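Local coordinates for protein CurD (Moorea producens 3L, PDB 5KP7) that probably condenses an acetyl unit with a beta-keto acyl group, as HMG-CoA synthases do, and binds 4'-phosphopantetheine, at residues I30-V35 against A198-D203; I207-V212 against S360-P365. The protein carries 3 engineered substitutions. All coordinates share one frame; numbering follows the deposited sequence. Where two conformers were deposited one is given.

Contact 1: residues I30-V35 against A198-D203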
loop_
_atom_site.group_PDB
_atom_site.type_symbol
_atom_site.label_atom_id
_atom_site.label_comp_id
_atom_site.label_asym_id
_atom_site.label_seq_id
_atom_site.Cartn_x
_atom_site.Cartn_y
_atom_site.Cartn_z
ATOM N N ILE A 30 -7.282 -12.502 -12.145
ATOM C CA ILE A 30 -7.043 -11.232 -12.791
ATOM C C ILE A 30 -6.756 -11.495 -14.256
ATOM O O ILE A 30 -5.741 -12.111 -14.578
ATOM C CB ILE A 30 -5.868 -10.456 -12.130
ATOM C CG1 ILE A 30 -6.196 -10.177 -10.652
ATOM C CG2 ILE A 30 -5.627 -9.156 -12.864
ATOM C CD1 ILE A 30 -5.016 -9.667 -9.832
ATOM N N GLU A 31 -7.664 -11.025 -15.119
ATOM C CA GLU A 31 -7.519 -11.093 -16.583
ATOM C C GLU A 31 -6.601 -10.011 -17.123
ATOM O O GLU A 31 -5.864 -10.233 -18.077
ATOM C CB GLU A 31 -8.920 -10.979 -17.243
ATOM C CG GLU A 31 -8.905 -10.877 -18.753
ATOM C CD GLU A 31 -10.264 -10.861 -19.424
ATOM O OE1 GLU A 31 -11.232 -11.450 -18.886
ATOM O OE2 GLU A 31 -10.347 -10.274 -20.536
ATOM N N ALA A 32 -6.640 -8.834 -16.511
ATOM C CA ALA A 32 -5.803 -7.713 -16.926
ATOM C C ALA A 32 -5.546 -6.795 -15.751
ATOM O O ALA A 32 -6.376 -6.691 -14.845
ATOM C CB ALA A 32 -6.468 -6.954 -18.069
ATOM N N LEU A 33 -4.355 -6.186 -15.743
ATOM C CA LEU A 33 -3.955 -5.302 -14.654
ATOM C C LEU A 33 -3.256 -4.104 -15.279
ATOM O O LEU A 33 -2.331 -4.270 -16.098
ATOM C CB LEU A 33 -2.976 -6.039 -13.712
ATOM C CG LEU A 33 -2.467 -5.319 -12.441
ATOM C CD1 LEU A 33 -1.932 -6.325 -11.448
ATOM C CD2 LEU A 33 -1.383 -4.302 -12.719
ATOM N N SER A 34 -3.631 -2.913 -14.842
ATOM C CA SER A 34 -3.019 -1.698 -15.349
ATOM C C SER A 34 -2.821 -0.718 -14.197
ATOM O O SER A 34 -3.558 -0.762 -13.198
ATOM C CB SER A 34 -3.866 -1.137 -16.483
ATOM O OG SER A 34 -3.360 0.100 -16.926
ATOM N N VAL A 35 -1.792 0.119 -14.316
ATOM C CA VAL A 35 -1.347 0.998 -13.215
ATOM C C VAL A 35 -1.317 2.447 -13.703
ATOM O O VAL A 35 -0.941 2.688 -14.855
ATOM C CB VAL A 35 0.092 0.605 -12.804
ATOM C CG1 VAL A 35 0.717 1.625 -11.847
ATOM C CG2 VAL A 35 0.106 -0.795 -12.226
ATOM N N ALA A 198 -5.883 -0.834 -11.579
ATOM C CA ALA A 198 -7.131 -1.415 -12.083
ATOM C C ALA A 198 -6.971 -2.872 -12.404
ATOM O O ALA A 198 -5.976 -3.266 -13.046
ATOM C CB ALA A 198 -7.582 -0.677 -13.328
ATOM N N LEU A 199 -7.941 -3.669 -11.953
ATOM C CA LEU A 199 -7.981 -5.115 -12.200
ATOM C C LEU A 199 -9.248 -5.488 -12.938
ATOM O O LEU A 199 -10.360 -5.123 -12.500
ATOM C CB LEU A 199 -7.976 -5.916 -10.892
ATOM C CG LEU A 199 -6.893 -5.609 -9.866
ATOM C CD1 LEU A 199 -7.022 -6.520 -8.651
ATOM C CD2 LEU A 199 -5.528 -5.708 -10.472
ATOM N N LEU A 200 -9.116 -6.230 -14.034
ATOM C CA LEU A 200 -10.260 -6.860 -14.666
ATOM C C LEU A 200 -10.298 -8.277 -14.167
ATOM O O LEU A 200 -9.313 -8.977 -14.282
ATOM C CB LEU A 200 -10.123 -6.803 -16.186
ATOM C CG LEU A 200 -11.272 -7.332 -17.054
ATOM C CD1 LEU A 200 -12.518 -6.504 -16.817
ATOM C CD2 LEU A 200 -10.904 -7.402 -18.517
ATOM N N VAL A 201 -11.428 -8.687 -13.589
ATOM C CA VAL A 201 -11.566 -9.989 -12.976
ATOM C C VAL A 201 -12.586 -10.829 -13.770
ATOM O O VAL A 201 -13.676 -10.349 -14.098
ATOM C CB VAL A 201 -12.006 -9.854 -11.497
ATOM C CG1 VAL A 201 -12.248 -11.215 -10.856
ATOM C CG2 VAL A 201 -10.962 -9.030 -10.742
ATOM N N SER A 202 -12.235 -12.091 -14.046
ATOM C CA SER A 202 -13.053 -12.944 -14.887
ATOM C C SER A 202 -12.667 -14.421 -14.727
ATOM O O SER A 202 -11.788 -14.760 -13.925
ATOM C CB SER A 202 -12.855 -12.547 -16.357
ATOM O OG SER A 202 -11.632 -13.083 -16.859
ATOM N N ASP A 203 -13.337 -15.266 -15.504
ATOM C CA ASP A 203 -13.039 -16.688 -15.569
ATOM C C ASP A 203 -11.921 -17.041 -16.564
ATOM O O ASP A 203 -11.683 -18.206 -16.788
ATOM C CB ASP A 203 -14.309 -17.498 -15.849
ATOM C CG ASP A 203 -14.881 -17.259 -17.236
ATOM O OD1 ASP A 203 -14.364 -16.417 -18.003
ATOM O OD2 ASP A 203 -15.883 -17.936 -17.561
#
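Glu31 lays its side chain alongside that of Leu200, the two pointing the same way, with Leu200 CD2 3.6 Å from Glu31 OE2. Two residues of strand 29-36, Glu31 and Ala32, stand opposite the single Leu200, a classic beta bulge in the antiparallel pairing with strand 195-202, within the mixed sheet of this thiolase-like fold. Leu200 O takes both bulge amides: Glu31 N at 2.8 Å, nearly in line with the carbonyl, and Ala32 N in a weak, longer bond. Leu200 N answers with a nearly straight bond to Ala32 O, and beyond the bulge Ser34 and Ala198 exchange a regular pair of backbone bonds. On the face of Ile30 and Leu33, Leu199 forks: CD1 meets Ile30 CD1 at 3.9 Å, while CD2 rests 3.7 Å from Leu33 CG, and helices 140-154 and 325-336 pack against this face. Ser34 OG turns instead to Ala82 O in helix 75-89, on the other side of the sheet. With CG anti to the backbone N (chi1 173°) and an extended chain beyond, Glu31 carries its carboxylate along to Ser202. There OE1, which also makes a salt bridge with Lys161, accepts the Ser202 OG proton on its anti lone pair at 2.6 Å.

Contact 2: residues I207-V212 against S360-P365; sequences IFQIDV and SGVVTP
Phe208 reaches from strand 208-219 to Gly361 of the antiparallel strand 355-363. From CB, with CG anti to the backbone N (chi1 -168°), the ring runs obliquely up to the neighbouring backbone: CD1 meets Val363 CG2 at 3.7 Å, the methyl lying at the ring edge and in its plane; CE1 comes to Gly361 C, CE2 more loosely to Gly361 CA, and CZ ends 3.3 Å from Gly361 N. A CB on Gly361 would collide with Phe208 CZ and Gln209 O; with none there, Gly361 CA lies 4.2 Å from Ile210 CA. With an alanine at Phe208 the strand would probably be left with a gap beside Gly361, and Val363 CG2 would lose its aromatic neighbour. On the other face, Gln209 and Val362 form a hydrogen-bonded pair, Gln209 N to Val362 O being close to straight at 169°. Gln209 bends at chi2, and in the conformer given, NE2 bonds to Pro205 O and to a water that also joins Ile207 O and Thr364 N, bridging the strand ends. Thr364 itself N-caps helix 365-372 through Gly367 N. At the far end Ser360 OG donates to the anti lone pair of Asp211 OD2 at 2.6 Å, while Asp211 N holds Ser360 O; OD2 also makes a salt bridge with Arg344 NE, and Tyr255 OH bonds to Ser360 OG, so each member of the hydroxyl–carboxylate pair has a second partner. The pairing continues the sheet between strand 29-36 on one side and strand 343-351 on the other, with Phe208 lodged against Ile345 and Met347 of the latter and Leu330 of helix 325-336.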
loop_
_atom_site.group_PDB
_atom_site.type_symbol
_atom_site.label_atom_id
_atom_site.label_comp_id
_atom_site.label_asym_id
_atom_site.label_seq_id
_atom_site.Cartn_x
_atom_site.Cartn_y
_atom_site.Cartn_z
ATOM N N ILE A 207 -3.503 -13.000 -16.247
ATOM C CA ILE A 207 -2.376 -12.471 -15.453
ATOM C C ILE A 207 -2.153 -13.226 -14.138
ATOM O O ILE A 207 -1.016 -13.629 -13.846
ATOM C CB ILE A 207 -2.548 -10.977 -15.143
ATOM C CG1 ILE A 207 -2.719 -10.143 -16.421
ATOM C CG2 ILE A 207 -1.394 -10.439 -14.290
ATOM C CD1 ILE A 207 -1.588 -10.248 -17.404
ATOM N N PHE A 208 -3.213 -13.420 -13.343
ATOM C CA PHE A 208 -3.076 -13.978 -11.993
ATOM C C PHE A 208 -4.201 -14.936 -11.725
ATOM O O PHE A 208 -5.349 -14.514 -11.568
ATOM C CB PHE A 208 -3.057 -12.839 -10.951
ATOM C CG PHE A 208 -2.639 -13.235 -9.539
ATOM C CD1 PHE A 208 -1.381 -13.784 -9.277
ATOM C CD2 PHE A 208 -3.480 -12.989 -8.443
ATOM C CE1 PHE A 208 -0.977 -14.069 -7.970
ATOM C CE2 PHE A 208 -3.074 -13.278 -7.137
ATOM C CZ PHE A 208 -1.813 -13.819 -6.907
ATOM N N GLN A 209 -3.864 -16.226 -11.662
ATOM C CA GLN A 209 -4.820 -17.292 -11.436
ATOM C C GLN A 209 -4.958 -17.497 -9.912
ATOM O O GLN A 209 -4.018 -17.951 -9.285
ATOM C CB GLN A 209 -4.313 -18.556 -12.169
ATOM C CG GLN A 209 -4.176 -18.396 -13.703
ATOM C CD GLN A 209 -2.773 -18.055 -14.262
ATOM O OE1 GLN A 209 -1.745 -18.569 -13.795
ATOM N NE2 GLN A 209 -2.746 -17.239 -15.352
ATOM N N ILE A 210 -6.116 -17.161 -9.346
ATOM C CA ILE A 210 -6.359 -17.256 -7.909
ATOM C C ILE A 210 -6.414 -18.704 -7.403
ATOM O O ILE A 210 -6.985 -19.573 -8.053
ATOM C CB ILE A 210 -7.671 -16.478 -7.536
ATOM C CG1 ILE A 210 -7.432 -14.963 -7.603
ATOM C CG2 ILE A 210 -8.236 -16.877 -6.179
ATOM C CD1 ILE A 210 -6.626 -14.365 -6.461
ATOM N N ASP A 211 -5.751 -18.954 -6.264
ATOM C CA ASP A 211 -5.908 -20.195 -5.505
ATOM C C ASP A 211 -7.223 -20.135 -4.737
ATOM O O ASP A 211 -7.304 -19.499 -3.682
ATOM C CB ASP A 211 -4.727 -20.405 -4.543
ATOM C CG ASP A 211 -3.387 -20.656 -5.262
ATOM O OD1 ASP A 211 -3.335 -21.383 -6.295
ATOM O OD2 ASP A 211 -2.341 -20.162 -4.754
ATOM N N VAL A 212 -8.269 -20.758 -5.281
ATOM C CA VAL A 212 -9.641 -20.559 -4.785
ATOM C C VAL A 212 -9.789 -21.139 -3.365
ATOM O O VAL A 212 -9.378 -22.275 -3.098
ATOM C CB VAL A 212 -10.669 -21.186 -5.764
ATOM C CG1 VAL A 212 -12.084 -21.201 -5.178
ATOM C CG2 VAL A 212 -10.633 -20.447 -7.103
ATOM N N SER A 360 -3.417 -16.140 -2.237
ATOM C CA SER A 360 -2.337 -16.544 -3.177
ATOM C C SER A 360 -2.844 -16.845 -4.565
ATOM O O SER A 360 -4.043 -17.040 -4.769
ATOM C CB SER A 360 -1.569 -17.751 -2.611
ATOM O OG SER A 360 -2.410 -18.898 -2.464
ATOM N N GLY A 361 -1.930 -16.844 -5.523
ATOM C CA GLY A 361 -2.253 -17.257 -6.876
ATOM C C GLY A 361 -1.002 -17.520 -7.683
ATOM O O GLY A 361 0.107 -17.414 -7.151
ATOM N N VAL A 362 -1.201 -17.809 -8.965
ATOM C CA VAL A 362 -0.132 -18.231 -9.865
ATOM C C VAL A 362 -0.049 -17.342 -11.094
ATOM O O VAL A 362 -1.081 -16.931 -11.649
ATOM C CB VAL A 362 -0.349 -19.700 -10.285
ATOM C CG1 VAL A 362 0.631 -20.147 -11.375
ATOM C CG2 VAL A 362 -0.262 -20.605 -9.068
ATOM N N VAL A 363 1.185 -17.056 -11.508
ATOM C CA VAL A 363 1.498 -16.334 -12.728
ATOM C C VAL A 363 2.327 -17.262 -13.636
ATOM O O VAL A 363 3.300 -17.883 -13.177
ATOM C CB VAL A 363 2.337 -15.096 -12.394
ATOM C CG1 VAL A 363 2.723 -14.345 -13.655
ATOM C CG2 VAL A 363 1.558 -14.197 -11.451
ATOM N N THR A 364 1.937 -17.343 -14.908
ATOM C CA THR A 364 2.641 -18.165 -15.889
ATOM C C THR A 364 3.611 -17.299 -16.690
ATOM O O THR A 364 3.503 -16.076 -16.703
ATOM C CB THR A 364 1.657 -18.811 -16.894
ATOM O OG1 THR A 364 0.996 -17.784 -17.634
ATOM C CG2 THR A 364 0.604 -19.624 -16.180
ATOM N N PRO A 365 4.539 -17.940 -17.437
ATOM C CA PRO A 365 5.401 -17.145 -18.325
ATOM C C PRO A 365 4.614 -16.306 -19.324
ATOM O O PRO A 365 4.984 -15.193 -19.636
ATOM C CB PRO A 365 6.254 -18.202 -19.059
ATOM C CG PRO A 365 6.101 -19.468 -18.287
ATOM C CD PRO A 365 4.956 -19.354 -17.344
HETATM O O HOH W 1 -0.344 -15.717 -15.525
HETATM O O HOH W 2 -6.247 -17.140 -2.629
#

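In the fold
Contacts 1 and 2 are successive pairings in one mixed sheet, their centres about 12 Å apart. The order across it runs 195-202, 29-36, 208-219, 355-363, so strands 29-36 and 208-219 join them directly: Ile30 N to Phe208 O and Ile30 O to Ile207 N are probable hydrogen bonds. Both segments of contact 1 precede contact 2 in the chain: strand 195-202 is followed directly by strand 208-219. Helix 325-336 packs against both. Contact 1 belongs to the N-terminal part of the HMG-CoA synthase sequence, while contact 2 brings in a strand from the C-terminal part, so one sheet takes in strands from both, away from the phosphopantetheine site.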